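Local coordinates for cyclic nucleotide-binding protein (Ruegeria pomeroyi, PDB 3FX3) that probably acts as a DNA-binding transcription regulator of the Crp type, with a cyclic nucleotide-binding domain joined to a helix-turn-helix domain, at residues K64-R67 / S73-V76. Sequence-based numbering, arbitrary orientation.
Sequences KLFR and SEAV
The carboxylate of Glu-74 lies over one face of the Phe-66 ring, the two planes 20° apart, with its CD 3.5 Å from CE2 of Phe-66 and OE1 displaced toward the ring's rim. CG of Glu-74 continues the cover, 3.7 Å from CD2 of Phe-66. On the other face of the sheet, the Arg-67 guanidinium meets CB of Ala-75 obliquely through NH1. Placing CG of Phe-66 between its backbone N and carbonyl carbon (chi1 63°) turns the ring beneath Glu-74. An extended chain brings NZ of Lys-64 to 3.5 Å from OE1 of Glu-74, a long salt bridge; a water that accepts from NZ (2.6 Å) and also lies 2.7 Å from OE1 bridges the pair. The Lys-64 and Val-76 side chains cross at about a right angle, CD of Lys-64 4.2 Å from CG2 of Val-76. An alanine in place of Phe-66 would probably leave the Glu-74 chain without the surface it rests on, freeing its carboxylate to swing away from Lys-64. Arg-67 and Ala-75 form an antiparallel hydrogen-bonded pair: Arg-67 N donates to Ala-75 O (3.0 Å), and Ala-75 N to Arg-67 O (2.9 Å). Phe-66 and Val-76 form the adjoining non-hydrogen-bonded pair, where CA of Phe-66 makes a CA-H...O contact with Ala-75 O. The segments belong to a beta hairpin of strands 62-68 and 74-81 in the cyclic nucleotide-binding domain, close to its turn. Strand 74-81 is outermost within this chain; strand 100-103 flanks strand 62-68 on its other side, with backbone hydrogen bonds between Phe-66 and Ser-100 and between Lys-64 and Glu-102.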
loop_
_atom_site.group_PDB
_atom_site.type_symbol
_atom_site.label_atom_id
_atom_site.label_comp_id
_atom_site.label_asym_id
_atom_site.label_seq_id
_atom_site.Cartn_x
_atom_site.Cartn_y
_atom_site.Cartn_z
ATOM N N LYS B 64 -9.050 -12.128 -15.197
ATOM C CA LYS B 64 -7.616 -11.925 -15.425
ATOM C C LYS B 64 -7.386 -10.710 -16.313
ATOM O O LYS B 64 -8.177 -10.440 -17.215
ATOM C CB LYS B 64 -6.964 -13.162 -16.029
ATOM C CG LYS B 64 -7.171 -13.371 -17.534
ATOM C CD LYS B 64 -6.385 -14.585 -18.091
ATOM C CE LYS B 64 -7.012 -15.074 -19.401
ATOM N NZ LYS B 64 -6.349 -16.262 -20.018
ATOM N N LEU B 65 -6.308 -9.986 -16.057
ATOM C CA LEU B 65 -5.868 -8.912 -16.922
ATOM C C LEU B 65 -4.575 -9.388 -17.581
ATOM O O LEU B 65 -3.718 -9.933 -16.902
ATOM C CB LEU B 65 -5.588 -7.643 -16.114
ATOM C CG LEU B 65 -6.766 -6.707 -15.787
ATOM C CD1 LEU B 65 -8.027 -7.441 -15.502
ATOM C CD2 LEU B 65 -6.430 -5.726 -14.631
ATOM N N PHE B 66 -4.414 -9.133 -18.872
ATOM C CA PHE B 66 -3.233 -9.605 -19.602
ATOM C C PHE B 66 -2.896 -8.662 -20.760
ATOM O O PHE B 66 -3.779 -7.986 -21.288
ATOM C CB PHE B 66 -3.477 -11.035 -20.114
ATOM C CG PHE B 66 -4.606 -11.152 -21.108
ATOM C CD1 PHE B 66 -5.903 -11.334 -20.677
ATOM C CD2 PHE B 66 -4.355 -11.122 -22.478
ATOM C CE1 PHE B 66 -6.960 -11.439 -21.584
ATOM C CE2 PHE B 66 -5.394 -11.236 -23.407
ATOM C CZ PHE B 66 -6.697 -11.408 -22.962
ATOM N N ARG B 67 -1.618 -8.583 -21.123
ATOM C CA ARG B 67 -1.231 -7.876 -22.330
ATOM C C ARG B 67 -0.641 -8.815 -23.352
ATOM O O ARG B 67 -0.123 -9.872 -23.012
ATOM C CB ARG B 67 -0.305 -6.698 -22.062
ATOM C CG ARG B 67 1.000 -7.014 -21.380
ATOM C CD ARG B 67 1.961 -5.782 -21.453
ATOM N NE ARG B 67 2.960 -5.907 -22.527
ATOM C CZ ARG B 67 4.017 -6.735 -22.507
ATOM N NH1 ARG B 67 4.233 -7.542 -21.449
ATOM N NH2 ARG B 67 4.856 -6.771 -23.558
ATOM N N SER B 73 2.121 -13.627 -27.484
ATOM C CA SER B 73 1.701 -14.397 -26.313
ATOM C C SER B 73 0.982 -13.521 -25.286
ATOM O O SER B 73 1.286 -12.348 -25.133
ATOM C CB SER B 73 2.894 -15.094 -25.650
ATOM O OG SER B 73 3.306 -16.209 -26.436
ATOM N N GLU B 74 -0.003 -14.122 -24.623
ATOM C CA GLU B 74 -0.721 -13.487 -23.529
ATOM C C GLU B 74 0.180 -13.550 -22.305
ATOM O O GLU B 74 0.515 -14.639 -21.851
ATOM C CB GLU B 74 -2.066 -14.197 -23.258
ATOM C CG GLU B 74 -3.108 -14.058 -24.416
ATOM C CD GLU B 74 -4.532 -14.570 -24.073
ATOM O OE1 GLU B 74 -4.784 -15.035 -22.928
ATOM O OE2 GLU B 74 -5.413 -14.478 -24.974
ATOM N N ALA B 75 0.605 -12.385 -21.819
ATOM C CA ALA B 75 1.282 -12.224 -20.536
ATOM C C ALA B 75 0.263 -11.771 -19.456
ATOM O O ALA B 75 -0.168 -10.627 -19.491
ATOM C CB ALA B 75 2.365 -11.157 -20.671
ATOM N N VAL B 76 -0.085 -12.640 -18.501
ATOM C CA VAL B 76 -1.008 -12.287 -17.409
ATOM C C VAL B 76 -0.368 -11.258 -16.496
ATOM O O VAL B 76 0.729 -11.448 -16.035
ATOM C CB VAL B 76 -1.466 -13.508 -16.589
ATOM C CG1 VAL B 76 -2.344 -13.095 -15.395
ATOM C CG2 VAL B 76 -2.238 -14.493 -17.493
HETATM O O HOH W 1 -7.242 -16.090 -22.473
#